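Local structure of terminase, large subunit (Bacillus phage spp1, 2WBN) at residues F48-Q53 with W69-R74; L55-G60 with I108-S113; P61-F66 with V85-S90; N76-I81 with D148-I153. The protein packages viral DNA as an ATP-driven motor and cuts the genome at the start and end of packaging, the cutting being the work of this metal-dependent nuclease domain. All blocks are in the same frame, centred on the assembly; numbering follows the deposited sequence.

Interaction 1 of 4, residues F48-Q53 with W69-R74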
loop_
_atom_site.group_PDB
_atom_site.type_symbol
_atom_site.label_atom_id
_atom_site.label_comp_id
_atom_site.label_asym_id
_atom_site.label_seq_id
_atom_site.Cartn_x
_atom_site.Cartn_y
_atom_site.Cartn_z
ATOM N N PHE A 48 6.048 4.124 -16.185
ATOM C CA PHE A 48 6.279 3.204 -15.074
ATOM C C PHE A 48 5.890 1.797 -15.477
ATOM O O PHE A 48 4.776 1.567 -15.964
ATOM C CB PHE A 48 5.469 3.589 -13.831
ATOM C CG PHE A 48 5.889 4.889 -13.179
ATOM C CD1 PHE A 48 7.200 5.338 -13.227
ATOM C CD2 PHE A 48 4.958 5.642 -12.470
ATOM C CE1 PHE A 48 7.572 6.539 -12.609
ATOM C CE2 PHE A 48 5.327 6.844 -11.855
ATOM C CZ PHE A 48 6.639 7.283 -11.925
ATOM N N ASP A 49 6.797 0.850 -15.267
ATOM C CA ASP A 49 6.550 -0.526 -15.695
ATOM C C ASP A 49 7.124 -1.577 -14.733
ATOM O O ASP A 49 7.445 -2.688 -15.137
ATOM C CB ASP A 49 7.082 -0.722 -17.123
ATOM C CG ASP A 49 6.085 -1.451 -18.024
ATOM O OD1 ASP A 49 5.042 -1.943 -17.514
ATOM O OD2 ASP A 49 6.340 -1.519 -19.242
ATOM N N ASN A 50 7.236 -1.218 -13.460
ATOM C CA ASN A 50 7.616 -2.159 -12.422
ATOM C C ASN A 50 6.589 -1.983 -11.303
ATOM O O ASN A 50 6.884 -1.490 -10.213
ATOM C CB ASN A 50 9.048 -1.904 -11.952
ATOM C CG ASN A 50 9.615 -3.055 -11.146
ATOM O OD1 ASN A 50 9.146 -4.184 -11.243
ATOM N ND2 ASN A 50 10.639 -2.775 -10.353
ATOM N N ILE A 51 5.364 -2.383 -11.625
ATOM C CA ILE A 51 4.206 -2.137 -10.781
ATOM C C ILE A 51 4.130 -3.107 -9.625
ATOM O O ILE A 51 4.412 -4.300 -9.765
ATOM C CB ILE A 51 2.900 -2.208 -11.602
ATOM C CG1 ILE A 51 2.835 -1.034 -12.589
ATOM C CG2 ILE A 51 1.670 -2.213 -10.689
ATOM C CD1 ILE A 51 3.289 -1.378 -13.961
ATOM N N ARG A 52 3.724 -2.581 -8.480
ATOM C CA ARG A 52 3.395 -3.380 -7.310
ATOM C C ARG A 52 2.063 -2.932 -6.772
ATOM O O ARG A 52 1.826 -1.730 -6.605
ATOM C CB ARG A 52 4.451 -3.201 -6.231
ATOM C CG ARG A 52 5.822 -3.650 -6.644
ATOM C CD ARG A 52 5.920 -5.142 -6.800
ATOM N NE ARG A 52 7.315 -5.533 -6.967
ATOM C CZ ARG A 52 7.996 -5.486 -8.113
ATOM N NH1 ARG A 52 9.268 -5.860 -8.118
ATOM N NH2 ARG A 52 7.433 -5.073 -9.252
ATOM N N GLN A 53 1.186 -3.895 -6.483
ATOM C CA GLN A 53 -0.140 -3.584 -5.955
ATOM C C GLN A 53 -0.426 -4.372 -4.687
ATOM O O GLN A 53 -0.063 -5.560 -4.574
ATOM C CB GLN A 53 -1.226 -3.833 -7.002
ATOM C CG GLN A 53 -1.016 -3.060 -8.299
ATOM C CD GLN A 53 -2.116 -3.285 -9.313
ATOM O OE1 GLN A 53 -2.396 -4.419 -9.733
ATOM N NE2 GLN A 53 -2.730 -2.213 -9.728
ATOM N N TRP A 69 1.747 1.070 -6.896
ATOM C CA TRP A 69 3.034 1.774 -6.878
ATOM C C TRP A 69 3.921 1.325 -8.035
ATOM O O TRP A 69 3.749 0.228 -8.569
ATOM C CB TRP A 69 3.789 1.396 -5.619
ATOM C CG TRP A 69 3.191 1.788 -4.347
ATOM C CD1 TRP A 69 2.230 1.108 -3.636
ATOM C CD2 TRP A 69 3.560 2.910 -3.555
ATOM N NE1 TRP A 69 1.949 1.782 -2.471
ATOM C CE2 TRP A 69 2.763 2.885 -2.392
ATOM C CE3 TRP A 69 4.456 3.964 -3.731
ATOM C CZ2 TRP A 69 2.850 3.870 -1.412
ATOM C CZ3 TRP A 69 4.542 4.937 -2.760
ATOM C CH2 TRP A 69 3.756 4.893 -1.621
ATOM N N HIS A 70 4.903 2.155 -8.369
ATOM C CA HIS A 70 6.008 1.774 -9.235
ATOM C C HIS A 70 7.288 1.714 -8.413
ATOM O O HIS A 70 7.532 2.568 -7.550
ATOM C CB HIS A 70 6.205 2.778 -10.366
ATOM C CG HIS A 70 7.484 2.571 -11.127
ATOM N ND1 HIS A 70 7.707 1.468 -11.921
ATOM C CD2 HIS A 70 8.614 3.316 -11.197
ATOM C CE1 HIS A 70 8.916 1.542 -12.450
ATOM N NE2 HIS A 70 9.486 2.659 -12.032
ATOM N N TYR A 71 8.124 0.734 -8.742
ATOM C CA TYR A 71 9.343 0.449 -8.007
ATOM C C TYR A 71 10.571 0.646 -8.881
ATOM O O TYR A 71 10.786 -0.107 -9.830
ATOM C CB TYR A 71 9.296 -1.000 -7.528
ATOM C CG TYR A 71 10.456 -1.426 -6.660
ATOM C CD1 TYR A 71 11.123 -0.519 -5.836
ATOM C CD2 TYR A 71 10.874 -2.749 -6.647
ATOM C CE1 TYR A 71 12.163 -0.923 -5.032
ATOM C CE2 TYR A 71 11.904 -3.156 -5.845
ATOM C CZ TYR A 71 12.547 -2.246 -5.036
ATOM O OH TYR A 71 13.593 -2.660 -4.242
ATOM N N ASP A 72 11.368 1.670 -8.575
ATOM C CA ASP A 72 12.672 1.859 -9.208
ATOM C C ASP A 72 13.704 1.219 -8.278
ATOM O O ASP A 72 14.156 1.830 -7.305
ATOM C CB ASP A 72 12.959 3.356 -9.418
ATOM C CG ASP A 72 14.215 3.618 -10.242
ATOM O OD1 ASP A 72 15.160 2.806 -10.225
ATOM O OD2 ASP A 72 14.262 4.665 -10.909
ATOM N N LYS A 73 14.051 -0.028 -8.574
ATOM C CA LYS A 73 14.959 -0.801 -7.727
ATOM C C LYS A 73 16.367 -0.208 -7.650
ATOM O O LYS A 73 16.952 -0.151 -6.563
ATOM C CB LYS A 73 15.013 -2.253 -8.210
ATOM C CG LYS A 73 15.879 -3.160 -7.349
ATOM C CD LYS A 73 15.766 -4.630 -7.739
ATOM C CE LYS A 73 16.760 -5.465 -6.931
ATOM N NZ LYS A 73 17.035 -6.816 -7.510
ATOM N N ARG A 74 16.902 0.241 -8.785
ATOM C CA ARG A 74 18.261 0.783 -8.834
ATOM C C ARG A 74 18.426 2.047 -7.973
ATOM O O ARG A 74 19.454 2.224 -7.326
ATOM C CB ARG A 74 18.673 1.103 -10.277
ATOM C CG ARG A 74 18.613 -0.058 -11.262
ATOM C CD ARG A 74 19.034 0.449 -12.642
ATOM N NE ARG A 74 18.949 -0.537 -13.722
ATOM C CZ ARG A 74 19.268 -0.288 -14.997
ATOM N NH1 ARG A 74 19.700 0.922 -15.365
ATOM N NH2 ARG A 74 19.164 -1.247 -15.918
#

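Interaction 2 of 4, residues L55-G60 with I108-S113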
loop_
_atom_site.group_PDB
_atom_site.type_symbol
_atom_site.label_atom_id
_atom_site.label_comp_id
_atom_site.label_asym_id
_atom_site.label_seq_id
_atom_site.Cartn_x
_atom_site.Cartn_y
_atom_site.Cartn_z
ATOM N N LEU A 55 -3.453 -4.840 -1.246
ATOM C CA LEU A 55 -4.850 -4.689 -0.866
ATOM C C LEU A 55 -5.036 -5.141 0.561
ATOM O O LEU A 55 -4.669 -6.259 0.912
ATOM C CB LEU A 55 -5.751 -5.497 -1.804
ATOM C CG LEU A 55 -7.237 -5.532 -1.439
ATOM C CD1 LEU A 55 -7.858 -4.151 -1.443
ATOM C CD2 LEU A 55 -7.971 -6.452 -2.392
ATOM N N ASP A 56 -5.583 -4.250 1.380
ATOM C CA ASP A 56 -6.055 -4.577 2.686
ATOM C C ASP A 56 -7.581 -4.494 2.665
ATOM O O ASP A 56 -8.129 -3.526 2.162
ATOM C CB ASP A 56 -5.483 -3.631 3.734
ATOM C CG ASP A 56 -5.813 -4.092 5.147
ATOM O OD1 ASP A 56 -6.986 -3.942 5.572
ATOM O OD2 ASP A 56 -4.922 -4.660 5.817
ATOM N N PHE A 57 -8.252 -5.505 3.209
ATOM C CA PHE A 57 -9.708 -5.620 3.088
ATOM C C PHE A 57 -10.522 -4.778 4.058
ATOM O O PHE A 57 -11.735 -4.613 3.873
ATOM C CB PHE A 57 -10.135 -7.084 3.196
ATOM C CG PHE A 57 -9.762 -7.902 1.997
ATOM C CD1 PHE A 57 -8.746 -8.835 2.069
ATOM C CD2 PHE A 57 -10.407 -7.705 0.779
ATOM C CE1 PHE A 57 -8.381 -9.586 0.945
ATOM C CE2 PHE A 57 -10.053 -8.441 -0.344
ATOM C CZ PHE A 57 -9.030 -9.379 -0.260
ATOM N N GLY A 58 -9.879 -4.247 5.090
ATOM C CA GLY A 58 -10.625 -3.540 6.119
ATOM C C GLY A 58 -11.256 -4.559 7.052
ATOM O O GLY A 58 -11.347 -5.738 6.736
ATOM N N TYR A 59 -11.679 -4.085 8.195
ATOM C CA TYR A 59 -12.206 -4.906 9.249
ATOM C C TYR A 59 -12.761 -3.939 10.287
ATOM O O TYR A 59 -12.099 -2.962 10.661
ATOM C CB TYR A 59 -11.110 -5.789 9.845
ATOM C CG TYR A 59 -11.574 -6.651 11.002
ATOM C CD1 TYR A 59 -12.622 -7.534 10.854
ATOM C CD2 TYR A 59 -10.960 -6.573 12.250
ATOM C CE1 TYR A 59 -13.060 -8.308 11.920
ATOM C CE2 TYR A 59 -11.391 -7.360 13.324
ATOM C CZ TYR A 59 -12.429 -8.224 13.153
ATOM O OH TYR A 59 -12.859 -9.001 14.220
ATOM N N GLY A 60 -13.989 -4.193 10.733
ATOM C CA GLY A 60 -14.688 -3.280 11.631
ATOM C C GLY A 60 -14.841 -1.964 10.896
ATOM O O GLY A 60 -15.226 -1.959 9.722
ATOM N N ILE A 108 -2.030 -8.405 -7.659
ATOM C CA ILE A 108 -2.427 -7.790 -6.380
ATOM C C ILE A 108 -2.107 -8.763 -5.240
ATOM O O ILE A 108 -2.568 -9.927 -5.250
ATOM C CB ILE A 108 -3.931 -7.420 -6.356
ATOM C CG1 ILE A 108 -4.268 -6.458 -7.503
ATOM C CG2 ILE A 108 -4.336 -6.800 -5.001
ATOM C CD1 ILE A 108 -5.760 -6.268 -7.750
ATOM N N ILE A 109 -1.273 -8.318 -4.303
ATOM C CA ILE A 109 -0.990 -9.079 -3.100
ATOM C C ILE A 109 -1.938 -8.567 -2.037
ATOM O O ILE A 109 -1.971 -7.361 -1.744
ATOM C CB ILE A 109 0.488 -8.985 -2.647
ATOM C CG1 ILE A 109 1.426 -9.480 -3.764
ATOM C CG2 ILE A 109 0.715 -9.861 -1.422
ATOM C CD1 ILE A 109 2.935 -9.476 -3.407
ATOM N N ALA A 110 -2.734 -9.482 -1.479
ATOM C CA ALA A 110 -3.812 -9.117 -0.597
ATOM C C ALA A 110 -3.683 -9.677 0.803
ATOM O O ALA A 110 -3.240 -10.802 1.015
ATOM C CB ALA A 110 -5.166 -9.542 -1.200
ATOM N N ASP A 111 -4.112 -8.844 1.747
ATOM C CA ASP A 111 -4.433 -9.191 3.129
ATOM C C ASP A 111 -4.948 -10.626 3.275
ATOM O O ASP A 111 -6.086 -10.920 2.929
ATOM C CB ASP A 111 -5.471 -8.135 3.582
ATOM C CG ASP A 111 -6.140 -8.422 4.924
ATOM O OD1 ASP A 111 -5.665 -9.272 5.715
ATOM O OD2 ASP A 111 -7.185 -7.739 5.180
ATOM N N SER A 112 -4.104 -11.512 3.815
ATOM C CA SER A 112 -4.408 -12.941 3.851
ATOM C C SER A 112 -5.364 -13.328 4.993
ATOM O O SER A 112 -5.735 -14.481 5.093
ATOM C CB SER A 112 -3.122 -13.782 3.917
ATOM O OG SER A 112 -2.438 -13.597 5.142
ATOM N N SER A 113 -5.779 -12.366 5.827
ATOM C CA SER A 113 -6.732 -12.640 6.914
ATOM C C SER A 113 -8.157 -12.888 6.407
ATOM O O SER A 113 -9.006 -13.387 7.155
ATOM C CB SER A 113 -6.759 -11.483 7.932
ATOM O OG SER A 113 -7.436 -10.358 7.413
#

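Interaction 3 of 4, residues P61-F66 with V85-S90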
loop_
_atom_site.group_PDB
_atom_site.type_symbol
_atom_site.label_atom_id
_atom_site.label_comp_id
_atom_site.label_asym_id
_atom_site.label_seq_id
_atom_site.Cartn_x
_atom_site.Cartn_y
_atom_site.Cartn_z
ATOM N N PRO A 61 -14.503 -0.843 11.559
ATOM C CA PRO A 61 -14.626 0.458 10.911
ATOM C C PRO A 61 -13.503 0.784 9.930
ATOM O O PRO A 61 -13.608 1.771 9.202
ATOM C CB PRO A 61 -14.559 1.430 12.092
ATOM C CG PRO A 61 -13.611 0.749 13.050
ATOM C CD PRO A 61 -13.878 -0.732 12.896
ATOM N N ASP A 62 -12.444 -0.030 9.917
ATOM C CA ASP A 62 -11.280 0.212 9.067
ATOM C C ASP A 62 -11.599 -0.010 7.592
ATOM O O ASP A 62 -12.378 -0.929 7.253
ATOM C CB ASP A 62 -10.127 -0.668 9.512
ATOM C CG ASP A 62 -9.636 -0.291 10.882
ATOM O OD1 ASP A 62 -10.178 0.692 11.458
ATOM O OD2 ASP A 62 -8.719 -0.944 11.370
ATOM N N PRO A 63 -11.068 0.867 6.719
ATOM C CA PRO A 63 -11.416 0.794 5.309
ATOM C C PRO A 63 -10.645 -0.257 4.532
ATOM O O PRO A 63 -9.506 -0.592 4.868
ATOM C CB PRO A 63 -11.027 2.174 4.779
ATOM C CG PRO A 63 -9.836 2.549 5.610
ATOM C CD PRO A 63 -10.077 1.923 6.981
ATOM N N LEU A 64 -11.248 -0.707 3.446
ATOM C CA LEU A 64 -10.503 -1.404 2.417
ATOM C C LEU A 64 -9.542 -0.371 1.812
ATOM O O LEU A 64 -9.914 0.792 1.628
ATOM C CB LEU A 64 -11.456 -1.970 1.361
ATOM C CG LEU A 64 -10.832 -2.544 0.069
ATOM C CD1 LEU A 64 -11.761 -3.677 -0.435
ATOM C CD2 LEU A 64 -10.649 -1.477 -1.015
ATOM N N ALA A 65 -8.308 -0.775 1.553
ATOM C CA ALA A 65 -7.298 0.106 0.938
ATOM C C ALA A 65 -6.532 -0.652 -0.144
ATOM O O ALA A 65 -5.828 -1.639 0.148
ATOM C CB ALA A 65 -6.354 0.641 1.992
ATOM N N PHE A 66 -6.762 -0.239 -1.394
ATOM C CA PHE A 66 -6.019 -0.717 -2.556
ATOM C C PHE A 66 -4.938 0.306 -2.915
ATOM O O PHE A 66 -5.228 1.502 -3.009
ATOM C CB PHE A 66 -6.956 -0.888 -3.754
ATOM C CG PHE A 66 -6.244 -1.156 -5.049
ATOM C CD1 PHE A 66 -5.791 -2.435 -5.355
ATOM C CD2 PHE A 66 -6.014 -0.135 -5.952
ATOM C CE1 PHE A 66 -5.131 -2.688 -6.542
ATOM C CE2 PHE A 66 -5.343 -0.377 -7.145
ATOM C CZ PHE A 66 -4.897 -1.650 -7.437
ATOM N N VAL A 85 -9.547 3.872 -1.302
ATOM C CA VAL A 85 -9.832 3.718 0.120
ATOM C C VAL A 85 -11.341 3.832 0.322
ATOM O O VAL A 85 -11.954 4.853 -0.021
ATOM C CB VAL A 85 -9.065 4.753 0.960
ATOM C CG1 VAL A 85 -9.365 4.568 2.468
ATOM C CG2 VAL A 85 -7.540 4.647 0.684
ATOM N N ASP A 86 -11.938 2.795 0.896
ATOM C CA ASP A 86 -13.383 2.708 1.049
ATOM C C ASP A 86 -13.742 2.121 2.404
ATOM O O ASP A 86 -13.446 0.945 2.677
ATOM C CB ASP A 86 -13.884 1.803 -0.075
ATOM C CG ASP A 86 -15.354 1.857 -0.271
ATOM O OD1 ASP A 86 -16.055 2.536 0.516
ATOM O OD2 ASP A 86 -15.816 1.188 -1.250
ATOM N N HIS A 87 -14.389 2.939 3.237
ATOM C CA HIS A 87 -14.888 2.502 4.527
ATOM C C HIS A 87 -16.123 1.619 4.416
ATOM O O HIS A 87 -16.413 0.875 5.323
ATOM C CB HIS A 87 -15.178 3.698 5.440
ATOM C CG HIS A 87 -13.937 4.359 5.946
ATOM N ND1 HIS A 87 -13.277 5.337 5.232
ATOM C CD2 HIS A 87 -13.200 4.143 7.063
ATOM C CE1 HIS A 87 -12.187 5.694 5.886
ATOM N NE2 HIS A 87 -12.117 4.991 7.002
ATOM N N LYS A 88 -16.837 1.729 3.305
ATOM C CA LYS A 88 -18.050 0.941 3.034
ATOM C C LYS A 88 -17.621 -0.124 2.043
ATOM O O LYS A 88 -17.714 0.044 0.811
ATOM C CB LYS A 88 -19.138 1.861 2.491
ATOM C CG LYS A 88 -19.527 2.879 3.569
ATOM C CD LYS A 88 -20.657 3.740 3.204
ATOM C CE LYS A 88 -20.674 4.962 4.085
ATOM N NZ LYS A 88 -21.279 4.713 5.431
ATOM N N VAL A 89 -17.092 -1.206 2.587
ATOM C CA VAL A 89 -16.296 -2.139 1.797
ATOM C C VAL A 89 -17.172 -2.912 0.791
ATOM O O VAL A 89 -18.170 -3.559 1.165
ATOM C CB VAL A 89 -15.557 -3.123 2.714
ATOM C CG1 VAL A 89 -14.758 -4.152 1.890
ATOM C CG2 VAL A 89 -14.671 -2.374 3.706
ATOM N N SER A 90 -16.807 -2.806 -0.482
ATOM C CA SER A 90 -17.470 -3.541 -1.546
ATOM C C SER A 90 -16.398 -4.163 -2.419
ATOM O O SER A 90 -15.545 -3.458 -2.986
ATOM C CB SER A 90 -18.365 -2.626 -2.381
ATOM O OG SER A 90 -18.826 -3.315 -3.539
#

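Interaction 4 of 4, residues N76-I81 with D148-I153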
loop_
_atom_site.group_PDB
_atom_site.type_symbol
_atom_site.label_atom_id
_atom_site.label_comp_id
_atom_site.label_asym_id
_atom_site.label_seq_id
_atom_site.Cartn_x
_atom_site.Cartn_y
_atom_site.Cartn_z
ATOM N N ASN A 76 16.338 2.806 -5.495
ATOM C CA ASN A 76 15.680 2.553 -4.212
ATOM C C ASN A 76 14.552 3.533 -3.935
ATOM O O ASN A 76 14.468 4.119 -2.853
ATOM C CB ASN A 76 16.699 2.575 -3.070
ATOM C CG ASN A 76 17.027 1.209 -2.583
ATOM O OD1 ASN A 76 17.844 0.496 -3.185
ATOM N ND2 ASN A 76 16.393 0.812 -1.485
ATOM N N ARG A 77 13.686 3.698 -4.925
ATOM C CA ARG A 77 12.535 4.581 -4.797
ATOM C C ARG A 77 11.255 3.888 -5.156
ATOM O O ARG A 77 11.228 3.003 -6.019
ATOM C CB ARG A 77 12.629 5.767 -5.738
ATOM C CG ARG A 77 13.748 6.688 -5.482
ATOM C CD ARG A 77 13.583 7.869 -6.417
ATOM N NE ARG A 77 14.769 8.688 -6.455
ATOM C CZ ARG A 77 15.012 9.609 -7.383
ATOM N NH1 ARG A 77 14.147 9.842 -8.377
ATOM N NH2 ARG A 77 16.134 10.289 -7.319
ATOM N N ILE A 78 10.183 4.341 -4.528
ATOM C CA ILE A 78 8.851 3.913 -4.912
ATOM C C ILE A 78 8.008 5.145 -5.204
ATOM O O ILE A 78 8.224 6.200 -4.613
ATOM C CB ILE A 78 8.200 3.000 -3.859
ATOM C CG1 ILE A 78 7.948 3.711 -2.526
ATOM C CG2 ILE A 78 9.038 1.719 -3.665
ATOM C CD1 ILE A 78 7.121 2.839 -1.535
ATOM N N TYR A 79 7.078 5.006 -6.139
ATOM C CA TYR A 79 6.239 6.097 -6.600
ATOM C C TYR A 79 4.786 5.656 -6.518
ATOM O O TYR A 79 4.444 4.655 -7.128
ATOM C CB TYR A 79 6.524 6.389 -8.071
ATOM C CG TYR A 79 7.894 6.892 -8.415
ATOM C CD1 TYR A 79 8.945 6.008 -8.635
ATOM C CD2 TYR A 79 8.129 8.257 -8.575
ATOM C CE1 TYR A 79 10.187 6.472 -8.987
ATOM C CE2 TYR A 79 9.373 8.725 -8.930
ATOM C CZ TYR A 79 10.393 7.830 -9.125
ATOM O OH TYR A 79 11.611 8.291 -9.475
ATOM N N ALA A 80 3.950 6.400 -5.783
ATOM C CA ALA A 80 2.520 6.091 -5.663
ATOM C C ALA A 80 1.781 6.497 -6.925
ATOM O O ALA A 80 1.866 7.650 -7.365
ATOM C CB ALA A 80 1.914 6.766 -4.420
ATOM N N ILE A 81 1.063 5.542 -7.516
ATOM C CA ILE A 81 0.368 5.764 -8.785
ATOM C C ILE A 81 -1.118 5.988 -8.551
ATOM O O ILE A 81 -1.707 6.937 -9.072
ATOM C CB ILE A 81 0.559 4.566 -9.758
ATOM C CG1 ILE A 81 2.045 4.377 -10.085
ATOM C CG2 ILE A 81 -0.265 4.780 -11.029
ATOM C CD1 ILE A 81 2.361 3.183 -11.020
ATOM N N ASP A 148 10.921 2.346 5.257
ATOM C CA ASP A 148 11.630 3.485 5.834
ATOM C C ASP A 148 13.079 3.602 5.349
ATOM O O ASP A 148 13.650 4.695 5.345
ATOM C CB ASP A 148 11.621 3.402 7.354
ATOM C CG ASP A 148 12.354 4.556 8.012
ATOM O OD1 ASP A 148 11.804 5.673 8.084
ATOM O OD2 ASP A 148 13.477 4.339 8.486
ATOM N N GLU A 149 13.663 2.483 4.934
ATOM C CA GLU A 149 15.040 2.487 4.466
ATOM C C GLU A 149 15.197 2.800 2.977
ATOM O O GLU A 149 16.313 2.862 2.477
ATOM C CB GLU A 149 15.730 1.179 4.848
ATOM C CG GLU A 149 16.464 1.312 6.177
ATOM C CD GLU A 149 16.731 -0.012 6.845
ATOM O OE1 GLU A 149 16.456 -1.071 6.234
ATOM O OE2 GLU A 149 17.204 0.015 8.002
ATOM N N LEU A 150 14.091 3.031 2.278
ATOM C CA LEU A 150 14.174 3.417 0.872
ATOM C C LEU A 150 14.800 4.806 0.743
ATOM O O LEU A 150 14.781 5.596 1.678
ATOM C CB LEU A 150 12.788 3.380 0.215
ATOM C CG LEU A 150 12.164 1.994 0.053
ATOM C CD1 LEU A 150 10.625 2.068 -0.112
ATOM C CD2 LEU A 150 12.796 1.203 -1.101
ATOM N N ASP A 151 15.372 5.088 -0.419
ATOM C CA ASP A 151 15.976 6.409 -0.669
ATOM C C ASP A 151 14.902 7.475 -0.763
ATOM O O ASP A 151 15.076 8.567 -0.234
ATOM C CB ASP A 151 16.830 6.393 -1.932
ATOM C CG ASP A 151 18.191 5.770 -1.702
ATOM O OD1 ASP A 151 18.495 5.359 -0.554
ATOM O OD2 ASP A 151 18.961 5.675 -2.675
ATOM N N ALA A 152 13.784 7.151 -1.411
ATOM C CA ALA A 152 12.662 8.073 -1.491
ATOM C C ALA A 152 11.335 7.337 -1.651
ATOM O O ALA A 152 11.249 6.364 -2.412
ATOM C CB ALA A 152 12.878 9.045 -2.661
ATOM N N ILE A 153 10.318 7.810 -0.932
ATOM C CA ILE A 153 8.924 7.415 -1.173
ATOM C C ILE A 153 8.216 8.633 -1.734
ATOM O O ILE A 153 8.043 9.626 -1.024
ATOM C CB ILE A 153 8.231 6.979 0.115
ATOM C CG1 ILE A 153 8.936 5.758 0.705
ATOM C CG2 ILE A 153 6.716 6.684 -0.131
ATOM C CD1 ILE A 153 8.445 5.388 2.104
#

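Interaction 1 of 4, residues F48-Q53 with W69-R74
The H70 ring has F48 over one face and N50 N at its edge, and the side chain can be followed outward. CB sits over one face of the F48 ring, 4.0 Å from the ring centroid and 29° off its normal, a CH-pi contact that F48 CB returns over the imidazole. CG stands anti to the backbone N (chi1 169°), which sets the imidazole beside F48. The two ring planes are 10° apart, displaced so far that little of one ring lies above the other. ND1 accepts from N50 N at 3.1 Å, the donor lying in the ring plane; CE1 rests against N50 CB. The amide of N50 reaches across to the other strand, ND2 donating to Y71 O at 2.7 Å, while R52 and W69 exchange two backbone bonds as an antiparallel hydrogen-bonded pair. R52 is anchored outside by a salt bridge to D202. The contact joins strands 51-56 and 64-72 of a beta hairpin just after helix 42-47; F199 meets W69 and Y71 edge-to-face, and strand 77-86 follows beyond.

Interaction 2 of 4, residues L55-G60 with I108-S113
D111 and D56 both carry CG anti to the backbone N (chi1 170° and -172°), and these torsions bring two carboxylates together at the ends of neighbouring parallel strands. The carboxylate planes are 20° apart, and D56 OD1 stands 3.8 Å from D111 OD2. D56 is a ligand of both catalytic manganese ions and D111 of the first, so the close carboxylates are consistent with a shared metal site.

Each carboxylate is held by local bonds. D111 OD2 accepts from F57 N at 3.2 Å through its anti lone pair, a nearly straight bond. D111 OD1 receives both S113 N and S113 OG from the same face of its plane, the backbone bond closing an Asx turn. D56 OD1 forms another Asx turn by accepting G58 N at 2.9 Å, and D56 OD2 bonds Y197 OH. Meanwhile the F57 ring has D111 O at its edge, and its CE1 packs on A110 CB at 3.9 Å. Earlier along both strands, L55 O takes D111 N at 2.8 Å and L55 N donates to I109 O, while L55 CB touches I108 CG2.

In the RNase H-like domain, strands 51-56 and 108-110 lie side by side; helix 115-124 packs on L55 and F57, and helix 190-198 brings D193 and Y197 to the aspartates.

Interaction 3 of 4, residues P61-F66 with V85-S90
The H87 imidazole has P63 over one face and P61 O in its plane at the edge. P63 CB stands 3.6 Å from the ring centroid and only 5° off the normal, a well-centred CH-pi contact, while CG and CD of the same proline lie toward NE2. P61 O approaches H87 CD2 to 3.2 Å. Proline and imidazole lie side by side and point the same way.

P63 also meets V85: its CB is 3.7 Å from V85 CG1, the branch placed anti to the backbone N (chi1 -179°). On the face of the sheet that carries L64 and D86, L64 packs on V89, with L64 CD1 3.8 Å from V89 CG1; A65 and V85 belong to the other face. The backbone supplies the register. L64 and D86 form an antiparallel hydrogen-bonded pair, L64 N to D86 O and D86 N to L64 O both measuring 2.9 Å; the bond from D86 N is the straighter of the two. At the strand's end D86 OD1 accepts K88 N in an Asx turn, met from above the carboxylate plane, and D86 OD2 makes a salt bridge with R93.

This is one end of the hairpin of strands 64-72 and 77-86. The side chain of P63 also touches H190, a manganese ligand on helix 190-198, while S90 caps helix 91-100, against which L64 packs through T94.

Interaction 4 of 4, residues N76-I81 with D148-I153
I78 and I153 lie side by side and point the same way, CG1 to CG1 at 4.0 Å, whereas L150 crosses I78 at about a right angle. In I78 the CG1 branch stands between the backbone N and the carbonyl carbon (chi1 65°); from there both it and CD1 reach I153. L150 CD1 is 3.9 Å from I78 CD1 and equally close to I78 CG2, so one leucine methyl spans two branches of the isoleucine.

N76 also crosses L150 nearly perpendicularly, its ND2 3.6 Å from L150 CD2, and its CB faces the carboxylate of D151. On the other face of the sheet the extended R77 chain runs past A152, with CG 3.8 Å from A152 CB.

The parallel register rests on backbone bonds. D151 N donates to N76 O at 2.8 Å with the donor in the carbonyl plane; A152 N makes a second, weak bond to that oxygen. I78 N then bonds A152 O at 3.1 Å and 159°, setting R77 beside A152 and I78 beside I153. N76 and R77 together oppose D72 in a G1 beta bulge, where the chain, after the turn that follows D72, enters strand 77-86.

Strand 152-155, reached by a short loop from helix 140-148, thus joins strand 77-86. W69 of strand 64-72 packs on both I78 and I153, and F199 touches I78; the contact as a whole lies away from the metal site.

All four contacts belong to one mixed sheet of the nuclease domain, in which strands 152-155, 77-86, 64-72, 51-56 and 108-110 lie in that order. Interactions 1 and 4 occupy one end, with centres about 10 Å apart, joined by backbone bonds between strands 64-72 and 77-86. Interactions 2 and 3, also about 10 Å apart, lie on the opposite side of the chain's centre, about 20 to 24 Å from interactions 1 and 4, and meet where D56 O bonds A65 N. Along the chain, interaction 3 is nested within the loop closed by interaction 2, and interaction 1 closes before interaction 4 opens. The metal ligands D56 and D111 thus sit at the end formed by interactions 2 and 3.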